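Neutral ceramidase (Pseudomonas aeruginosa, PDB 2ZXC) hydrolyses the N-acyl linkage of ceramides to release sphingosine and a free fatty acid, depends on zinc, and can also run the reaction in the synthetic direction. Local coordinates at residues A[17-22]-A[546-551]; A[54-59]-A[295-300]; A[114-119]-A[348-353]. All coordinates share one frame; numbering follows the deposited sequence.

Interaction 1: A[17-22]-A[546-551]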
loop_
_atom_site.group_PDB
_atom_site.type_symbol
_atom_site.label_atom_id
_atom_site.label_comp_id
_atom_site.label_asym_id
_atom_site.label_seq_id
_atom_site.Cartn_x
_atom_site.Cartn_y
_atom_site.Cartn_z
ATOM N N GLU A 17 -0.543 -14.354 0.304
ATOM C CA GLU A 17 -1.299 -15.527 -0.121
ATOM C C GLU A 17 -2.246 -15.211 -1.270
ATOM O O GLU A 17 -3.174 -14.411 -1.129
ATOM C CB GLU A 17 -2.048 -16.088 1.084
ATOM C CG GLU A 17 -1.096 -16.549 2.178
ATOM C CD GLU A 17 -1.754 -16.633 3.538
ATOM O OE1 GLU A 17 -1.813 -15.598 4.237
ATOM O OE2 GLU A 17 -2.220 -17.733 3.900
ATOM N N ALA A 18 -1.994 -15.860 -2.404
ATOM C CA ALA A 18 -2.747 -15.653 -3.633
ATOM C C ALA A 18 -4.161 -16.216 -3.683
ATOM O O ALA A 18 -4.934 -15.868 -4.581
ATOM C CB ALA A 18 -1.943 -16.181 -4.809
ATOM N N ALA A 19 -4.516 -17.091 -2.753
ATOM C CA ALA A 19 -5.874 -17.619 -2.772
ATOM C C ALA A 19 -6.458 -17.850 -1.396
ATOM O O ALA A 19 -5.783 -18.325 -0.484
ATOM C CB ALA A 19 -5.941 -18.909 -3.584
ATOM N N GLU A 20 -7.725 -17.479 -1.269
ATOM C CA GLU A 20 -8.502 -17.652 -0.053
ATOM C C GLU A 20 -8.165 -16.865 1.205
ATOM O O GLU A 20 -8.204 -17.407 2.314
ATOM C CB GLU A 20 -8.607 -19.141 0.281
ATOM C CG GLU A 20 -9.194 -19.951 -0.870
ATOM C CD GLU A 20 -9.768 -21.283 -0.426
ATOM O OE1 GLU A 20 -9.088 -22.018 0.323
ATOM O OE2 GLU A 20 -10.905 -21.598 -0.834
ATOM N N VAL A 21 -7.808 -15.594 1.043
ATOM C CA VAL A 21 -7.616 -14.746 2.209
ATOM C C VAL A 21 -8.215 -13.388 1.859
ATOM O O VAL A 21 -7.905 -12.793 0.822
ATOM C CB VAL A 21 -6.129 -14.620 2.681
ATOM C CG1 VAL A 21 -5.259 -15.625 1.989
ATOM C CG2 VAL A 21 -5.640 -13.210 2.537
ATOM N N GLY A 22 -9.117 -12.930 2.720
ATOM C CA GLY A 22 -9.780 -11.664 2.502
ATOM C C GLY A 22 -8.838 -10.565 2.066
ATOM O O GLY A 22 -7.721 -10.446 2.577
ATOM N N THR A 546 -3.615 -27.919 -10.544
ATOM C CA THR A 546 -2.687 -27.364 -9.570
ATOM C C THR A 546 -3.030 -27.644 -8.116
ATOM O O THR A 546 -3.950 -28.388 -7.811
ATOM C CB THR A 546 -2.590 -25.836 -9.727
ATOM O OG1 THR A 546 -2.543 -25.505 -11.118
ATOM C CG2 THR A 546 -1.342 -25.311 -9.068
ATOM N N GLY A 547 -2.251 -27.024 -7.235
ATOM C CA GLY A 547 -2.443 -27.133 -5.807
ATOM C C GLY A 547 -2.677 -25.729 -5.277
ATOM O O GLY A 547 -2.416 -24.746 -5.972
ATOM N N HIS A 548 -3.155 -25.635 -4.043
ATOM C CA HIS A 548 -3.456 -24.357 -3.399
ATOM C C HIS A 548 -2.248 -23.426 -3.261
ATOM O O HIS A 548 -1.287 -23.747 -2.569
ATOM C CB HIS A 548 -4.040 -24.627 -2.018
ATOM C CG HIS A 548 -4.972 -23.563 -1.539
ATOM N ND1 HIS A 548 -4.592 -22.246 -1.404
ATOM C CD2 HIS A 548 -6.270 -23.624 -1.161
ATOM C CE1 HIS A 548 -5.618 -21.539 -0.964
ATOM N NE2 HIS A 548 -6.647 -22.352 -0.807
ATOM N N PRO A 549 -2.292 -22.248 -3.902
ATOM C CA PRO A 549 -1.163 -21.311 -3.812
ATOM C C PRO A 549 -0.805 -20.901 -2.390
ATOM O O PRO A 549 0.286 -20.388 -2.139
ATOM C CB PRO A 549 -1.612 -20.126 -4.677
ATOM C CG PRO A 549 -3.117 -20.224 -4.674
ATOM C CD PRO A 549 -3.356 -21.711 -4.765
ATOM N N LYS A 550 -1.722 -21.142 -1.460
ATOM C CA LYS A 550 -1.490 -20.808 -0.063
ATOM C C LYS A 550 -0.340 -21.655 0.464
ATOM O O LYS A 550 0.319 -21.298 1.441
ATOM C CB LYS A 550 -2.751 -21.088 0.755
ATOM C CG LYS A 550 -3.066 -20.049 1.801
ATOM C CD LYS A 550 -4.395 -20.352 2.462
ATOM C CE LYS A 550 -5.181 -19.087 2.712
ATOM N NZ LYS A 550 -6.436 -19.353 3.462
ATOM N N ASN A 551 -0.108 -22.792 -0.177
ATOM C CA ASN A 551 0.972 -23.669 0.249
ATOM C C ASN A 551 2.319 -22.988 0.113
ATOM O O ASN A 551 3.227 -23.242 0.904
ATOM C CB ASN A 551 0.986 -24.956 -0.573
ATOM C CG ASN A 551 -0.171 -25.864 -0.244
ATOM O OD1 ASN A 551 -0.426 -26.158 0.920
ATOM N ND2 ASN A 551 -0.876 -26.317 -1.269
HETATM O O HOH W 1 0.065 -17.460 -2.617
HETATM O O HOH W 2 -7.654 -21.673 2.555
#

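Interaction 2: A[54-59]-A[295-300]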
loop_
_atom_site.group_PDB
_atom_site.type_symbol
_atom_site.label_atom_id
_atom_site.label_comp_id
_atom_site.label_asym_id
_atom_site.label_seq_id
_atom_site.Cartn_x
_atom_site.Cartn_y
_atom_site.Cartn_z
ATOM N N ARG A 54 25.316 9.592 7.750
ATOM C CA ARG A 54 24.043 9.636 8.462
ATOM C C ARG A 54 23.135 8.940 7.453
ATOM O O ARG A 54 23.172 9.266 6.265
ATOM C CB ARG A 54 23.596 11.084 8.639
ATOM C CG ARG A 54 22.954 11.406 9.973
ATOM C CD ARG A 54 22.275 12.757 9.868
ATOM N NE ARG A 54 22.788 13.744 10.811
ATOM C CZ ARG A 54 22.371 13.862 12.067
ATOM N NH1 ARG A 54 21.431 13.049 12.533
ATOM N NH2 ARG A 54 22.884 14.805 12.850
ATOM N N ARG A 55 22.328 7.988 7.895
ATOM C CA ARG A 55 21.497 7.284 6.933
ATOM C C ARG A 55 20.003 7.378 7.206
ATOM O O ARG A 55 19.570 7.407 8.358
ATOM C CB ARG A 55 21.939 5.814 6.868
ATOM C CG ARG A 55 21.300 5.000 5.760
ATOM C CD ARG A 55 21.784 3.550 5.782
ATOM N NE ARG A 55 23.210 3.426 5.482
ATOM C CZ ARG A 55 23.831 2.266 5.293
ATOM N NH1 ARG A 55 23.151 1.129 5.373
ATOM N NH2 ARG A 55 25.128 2.243 5.016
ATOM N N LEU A 56 19.232 7.454 6.124
ATOM C CA LEU A 56 17.776 7.503 6.192
ATOM C C LEU A 56 17.243 6.436 5.247
ATOM O O LEU A 56 17.814 6.210 4.171
ATOM C CB LEU A 56 17.238 8.864 5.744
ATOM C CG LEU A 56 17.546 10.104 6.585
ATOM C CD1 LEU A 56 16.916 11.322 5.926
ATOM C CD2 LEU A 56 17.007 9.923 7.999
ATOM N N VAL A 57 16.157 5.779 5.648
ATOM C CA VAL A 57 15.548 4.748 4.818
ATOM C C VAL A 57 14.063 5.005 4.648
ATOM O O VAL A 57 13.341 5.175 5.625
ATOM C CB VAL A 57 15.699 3.337 5.430
ATOM C CG1 VAL A 57 15.195 2.286 4.445
ATOM C CG2 VAL A 57 17.135 3.075 5.776
ATOM N N TYR A 58 13.619 5.042 3.400
ATOM C CA TYR A 58 12.212 5.233 3.097
ATOM C C TYR A 58 11.792 4.049 2.247
ATOM O O TYR A 58 12.443 3.714 1.254
ATOM C CB TYR A 58 11.976 6.532 2.319
ATOM C CG TYR A 58 10.559 6.666 1.785
ATOM C CD1 TYR A 58 10.233 6.229 0.499
ATOM C CD2 TYR A 58 9.541 7.205 2.576
ATOM C CE1 TYR A 58 8.927 6.327 0.013
ATOM C CE2 TYR A 58 8.232 7.308 2.099
ATOM C CZ TYR A 58 7.933 6.866 0.818
ATOM O OH TYR A 58 6.642 6.963 0.344
ATOM N N VAL A 59 10.711 3.398 2.647
ATOM C CA VAL A 59 10.228 2.255 1.894
ATOM C C VAL A 59 8.754 2.411 1.580
ATOM O O VAL A 59 7.924 2.577 2.477
ATOM C CB VAL A 59 10.411 0.934 2.669
ATOM C CG1 VAL A 59 10.000 -0.236 1.788
ATOM C CG2 VAL A 59 11.848 0.783 3.111
ATOM N N LEU A 295 20.797 15.810 6.535
ATOM C CA LEU A 295 19.797 14.772 6.614
ATOM C C LEU A 295 19.564 14.754 8.110
ATOM O O LEU A 295 20.501 14.955 8.876
ATOM C CB LEU A 295 20.388 13.437 6.175
ATOM C CG LEU A 295 19.796 12.727 4.963
ATOM C CD1 LEU A 295 19.798 13.644 3.753
ATOM C CD2 LEU A 295 20.608 11.458 4.705
ATOM N N ASP A 296 18.327 14.550 8.533
ATOM C CA ASP A 296 18.031 14.504 9.954
ATOM C C ASP A 296 16.674 13.858 10.096
ATOM O O ASP A 296 15.962 13.685 9.109
ATOM C CB ASP A 296 18.007 15.912 10.553
ATOM C CG ASP A 296 18.202 15.909 12.064
ATOM O OD1 ASP A 296 18.159 14.822 12.677
ATOM O OD2 ASP A 296 18.398 16.996 12.642
ATOM N N SER A 297 16.310 13.500 11.318
ATOM C CA SER A 297 15.028 12.866 11.533
ATOM C C SER A 297 14.602 12.905 12.985
ATOM O O SER A 297 15.392 13.198 13.878
ATOM C CB SER A 297 15.088 11.409 11.080
ATOM O OG SER A 297 15.904 10.651 11.961
ATOM N N ARG A 298 13.329 12.608 13.197
ATOM C CA ARG A 298 12.735 12.549 14.524
ATOM C C ARG A 298 11.621 11.524 14.436
ATOM O O ARG A 298 10.948 11.410 13.414
ATOM C CB ARG A 298 12.157 13.903 14.942
ATOM C CG ARG A 298 13.198 14.986 15.216
ATOM C CD ARG A 298 14.065 14.658 16.429
ATOM N NE ARG A 298 14.860 15.815 16.829
ATOM C CZ ARG A 298 15.889 16.300 16.135
ATOM N NH1 ARG A 298 16.270 15.724 15.000
ATOM N NH2 ARG A 298 16.513 17.384 16.561
ATOM N N PHE A 299 11.451 10.765 15.505
ATOM C CA PHE A 299 10.418 9.752 15.564
ATOM C C PHE A 299 9.905 9.743 16.977
ATOM O O PHE A 299 10.656 10.001 17.917
ATOM C CB PHE A 299 10.979 8.373 15.236
ATOM C CG PHE A 299 9.999 7.260 15.456
ATOM C CD1 PHE A 299 9.191 6.812 14.421
ATOM C CD2 PHE A 299 9.875 6.663 16.706
ATOM C CE1 PHE A 299 8.279 5.786 14.627
ATOM C CE2 PHE A 299 8.960 5.636 16.917
ATOM C CZ PHE A 299 8.163 5.198 15.875
ATOM N N ARG A 300 8.629 9.433 17.133
ATOM C CA ARG A 300 8.059 9.402 18.459
ATOM C C ARG A 300 6.771 8.604 18.482
ATOM O O ARG A 300 5.890 8.829 17.654
ATOM C CB ARG A 300 7.772 10.831 18.922
ATOM C CG ARG A 300 7.895 11.029 20.409
ATOM C CD ARG A 300 6.598 11.485 21.040
ATOM N NE ARG A 300 6.186 12.828 20.646
ATOM C CZ ARG A 300 5.288 13.537 21.324
ATOM N NH1 ARG A 300 4.735 13.018 22.414
ATOM N NH2 ARG A 300 4.940 14.753 20.922
#

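Interaction 3: A[114-119]-A[348-353]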
loop_
_atom_site.group_PDB
_atom_site.type_symbol
_atom_site.label_atom_id
_atom_site.label_comp_id
_atom_site.label_asym_id
_atom_site.label_seq_id
_atom_site.Cartn_x
_atom_site.Cartn_y
_atom_site.Cartn_z
ATOM N N SER A 114 -12.790 -8.398 8.308
ATOM C CA SER A 114 -13.260 -9.037 7.079
ATOM C C SER A 114 -12.362 -10.175 6.619
ATOM O O SER A 114 -12.785 -11.000 5.815
ATOM C CB SER A 114 -13.394 -8.006 5.946
ATOM O OG SER A 114 -12.134 -7.465 5.586
ATOM N N VAL A 115 -11.131 -10.222 7.123
ATOM C CA VAL A 115 -10.193 -11.275 6.735
ATOM C C VAL A 115 -10.313 -12.476 7.676
ATOM O O VAL A 115 -9.686 -13.513 7.457
ATOM C CB VAL A 115 -8.724 -10.783 6.773
ATOM C CG1 VAL A 115 -7.814 -11.815 6.106
ATOM C CG2 VAL A 115 -8.600 -9.440 6.086
ATOM N N LEU A 116 -11.121 -12.317 8.723
ATOM C CA LEU A 116 -11.351 -13.363 9.713
ATOM C C LEU A 116 -10.171 -13.548 10.661
ATOM O O LEU A 116 -10.026 -14.600 11.286
ATOM C CB LEU A 116 -11.682 -14.699 9.030
ATOM C CG LEU A 116 -12.913 -14.745 8.118
ATOM C CD1 LEU A 116 -13.159 -16.176 7.659
ATOM C CD2 LEU A 116 -14.129 -14.227 8.862
ATOM N N GLY A 117 -9.324 -12.528 10.768
ATOM C CA GLY A 117 -8.195 -12.630 11.672
ATOM C C GLY A 117 -6.812 -12.381 11.097
ATOM O O GLY A 117 -6.651 -11.880 9.988
ATOM N N PHE A 118 -5.811 -12.752 11.887
ATOM C CA PHE A 118 -4.408 -12.580 11.536
ATOM C C PHE A 118 -3.927 -13.682 10.597
ATOM O O PHE A 118 -4.068 -14.870 10.896
ATOM C CB PHE A 118 -3.570 -12.577 12.822
ATOM C CG PHE A 118 -2.096 -12.419 12.592
ATOM C CD1 PHE A 118 -1.210 -13.415 12.994
ATOM C CD2 PHE A 118 -1.585 -11.267 11.997
ATOM C CE1 PHE A 118 0.168 -13.265 12.807
ATOM C CE2 PHE A 118 -0.213 -11.106 11.807
ATOM C CZ PHE A 118 0.667 -12.103 12.211
ATOM N N GLN A 119 -3.368 -13.277 9.460
ATOM C CA GLN A 119 -2.852 -14.224 8.466
ATOM C C GLN A 119 -1.337 -14.155 8.537
ATOM O O GLN A 119 -0.702 -13.374 7.824
ATOM C CB GLN A 119 -3.332 -13.841 7.062
ATOM C CG GLN A 119 -4.834 -13.617 6.980
ATOM C CD GLN A 119 -5.625 -14.798 7.521
ATOM O OE1 GLN A 119 -6.587 -14.627 8.277
ATOM N NE2 GLN A 119 -5.225 -15.997 7.134
ATOM N N ASN A 348 -21.474 -14.874 9.305
ATOM C CA ASN A 348 -20.501 -15.734 8.634
ATOM C C ASN A 348 -19.119 -15.351 9.141
ATOM O O ASN A 348 -18.100 -15.784 8.601
ATOM C CB ASN A 348 -20.552 -15.543 7.115
ATOM C CG ASN A 348 -19.390 -16.233 6.398
ATOM O OD1 ASN A 348 -19.394 -17.448 6.196
ATOM N ND2 ASN A 348 -18.381 -15.452 6.030
ATOM N N ASN A 349 -19.085 -14.534 10.186
ATOM C CA ASN A 349 -17.813 -14.108 10.735
ATOM C C ASN A 349 -17.537 -14.677 12.122
ATOM O O ASN A 349 -17.904 -14.086 13.137
ATOM C CB ASN A 349 -17.740 -12.586 10.783
ATOM C CG ASN A 349 -16.318 -12.087 10.826
ATOM O OD1 ASN A 349 -15.488 -12.618 11.563
ATOM N ND2 ASN A 349 -16.028 -11.059 10.042
ATOM N N PRO A 350 -16.876 -15.840 12.174
ATOM C CA PRO A 350 -16.514 -16.546 13.411
ATOM C C PRO A 350 -15.567 -15.686 14.238
ATOM O O PRO A 350 -15.576 -15.722 15.469
ATOM C CB PRO A 350 -15.827 -17.812 12.899
ATOM C CG PRO A 350 -16.426 -18.011 11.533
ATOM C CD PRO A 350 -16.464 -16.613 10.991
ATOM N N PHE A 351 -14.748 -14.908 13.539
ATOM C CA PHE A 351 -13.784 -14.032 14.181
ATOM C C PHE A 351 -14.513 -12.913 14.904
ATOM O O PHE A 351 -14.196 -12.587 16.045
ATOM C CB PHE A 351 -12.832 -13.456 13.127
ATOM C CG PHE A 351 -11.785 -12.521 13.684
ATOM C CD1 PHE A 351 -11.060 -12.856 14.824
ATOM C CD2 PHE A 351 -11.499 -11.323 13.039
ATOM C CE1 PHE A 351 -10.058 -12.013 15.319
ATOM C CE2 PHE A 351 -10.503 -10.470 13.522
ATOM C CZ PHE A 351 -9.779 -10.817 14.667
ATOM N N LEU A 352 -15.505 -12.333 14.241
ATOM C CA LEU A 352 -16.260 -11.242 14.841
ATOM C C LEU A 352 -16.981 -11.683 16.119
ATOM O O LEU A 352 -16.917 -10.994 17.139
ATOM C CB LEU A 352 -17.276 -10.682 13.839
ATOM C CG LEU A 352 -17.528 -9.171 13.909
ATOM C CD1 LEU A 352 -18.694 -8.816 13.002
ATOM C CD2 LEU A 352 -17.821 -8.739 15.332
ATOM N N SER A 353 -17.662 -12.827 16.073
ATOM C CA SER A 353 -18.380 -13.316 17.249
ATOM C C SER A 353 -17.451 -13.758 18.382
ATOM O O SER A 353 -17.807 -13.660 19.554
ATOM C CB SER A 353 -19.329 -14.457 16.861
ATOM O OG SER A 353 -18.695 -15.380 15.999
#

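Interaction 1: A[17-22]-A[546-551]
Lys550 NZ is gripped by three acceptors: the carbonyl Glu20 O at 2.9 Å, a water, and Thr510 O. The Glu20 carbonyl receives the ammonium from above its plane, 47° out of it. On its way there the lysine chain, bent at chi3, crosses Glu17 and the Ala19 carbonyl, with Lys550 CG 3.2 Å from Glu17 OE2 and Lys550 CE 3.5 Å from Val21 CG1. Glu17 OE1 is hydrogen-bonded to Thr122 OG1. The water on Lys550 NZ also lies 2.7 Å from Glu20 OE1 and can donate to it; Glu20 OE1 accepts from His548 NE2 at 2.7 Å. This His-carboxylate hydrogen bond is nearly straight (164°); it lies in the imidazole plane but meets the carboxylate from above, the two planes standing 56° apart. At the other ring nitrogen, His548 ND1 accepts from Lys550 N at 3.1 Å, so both nitrogens are used and the ring rotation is fixed. The contact joins the loop after strand 5-13, in the N-terminal ceramidase region, to the loop leaving strand 539-546, in the C-terminal region, where a 3-10 turn begins at Pro549. Pro549 fits against the two alanines: its CG presses tightly on Ala19 CB at 3.3 Å, while Pro549 CB faces Ala18 CB. A second water accepts from Ala18 N and donates to Pro549 O. Trp588 of strand 584-591 touches Ala19, Pro549 and the His548 ring.

Interaction 2: A[54-59]-A[295-300]
Leu56 reaches from strand 54-59 over Leu295 with its CB directed at strand 295-300. Its CG stands anti to the carbonyl carbon (chi1 -66°) and lies 3.8 Å from Leu295 CG. The branches part: Leu56 CD1 presses on Leu295 CG at 3.3 Å, closer than carbons normally pack, whereas Leu56 CD2 lies 3.9 Å from Ser297 CB. The two leucines lie alongside each other, running in opposite senses. Ser297 OG is hydrogen-bonded to Asn89 O.

Arg54 CD lies 3.0 Å from Leu295 O, and the guanidinium continues toward Asp296. Arg54 NH1 to Asp296 OD1 is a long salt bridge of 3.7 Å, its oxygen well out of the guanidinium plane, so it rests on charge alone. Arg298 NH1 is a second cationic partner of the carboxylate, in a salt bridge whose hydrogen bonds are weak, and Asp296 OD1 also accepts from Ser297 N at 2.6 Å, which probably stabilises its ionised form.

The segment axes approach to 7.2 Å at 61°, and the strands belong to different sheets: strand 54-61 lies between 41-49 and 91-95, strand 295-303 at the edge of a four-stranded one. Helix 471-488 packs on Asp296 and Arg298, and Glu49 of strand 41-49 touches Arg54 and Leu295.

Interaction 3: A[114-119]-A[348-353]
A Schellman motif ending helix 109-112 meets the N-terminal end of helix 350-355, and its C-prime residue, Leu116 with positive phi, carries the contact together with Gly117. The evidence for the motif is the bonds from Gly117 N to Asn112 O and from Leu116 N to Leu113 O. Gly117 CA sits over the centre of the Phe351 ring in a CH-pi contact, 3.7 Å from the centroid and 13° off the ring normal. Over the same ring, Gly117 N approaches Phe351 CD2 at 3.4 Å. For Phe351, CG anti to the backbone N sends the ring toward the turn, and chi2 (46°) turns its face to Gly117.

Leu116 points its CB away, but its CD2 turns back to touch Asn349 OD1 at 3.4 Å and Pro350 CD at 4.0 Å. Asn349 is the N-cap: its OD1 accepts from Leu352 N at 2.7 Å, with the donor 53° out of the carbonyl plane. Its ND2 donates to Leu113 O, so one side chain caps helix 350-355 and binds the C-terminal end of helix 109-112.

Ala109 and Asn112 of helix 109-112 touch the Phe351 side chain, while the 114-119 turn leads on to helix 120-138, with Gln119 at its N-cap position.

In the fold
Interactions 1 and 3 are neighbours, with centres about 17 Å apart, and they touch: Glu17 OE1 packs on Gln119 CB at 3.7 Å. Interaction 2 lies remote, its centre about 37 Å from interaction 1, on the opposite side of the chain's centre with nearest atoms about 18 Å apart, and 36 Å from interaction 3. Interactions 2 and 3 are both nested within the loop closed by interaction 1, and their own segments alternate. The Ala18 side chain is about 11 Å from the magnesium ion, the Asn349 side chain about 13 Å from the bound ceramide analogue, and that of Ser297 about 7 Å from the side chain of Asp87, an inferred substrate-binding residue: outer-shell distances.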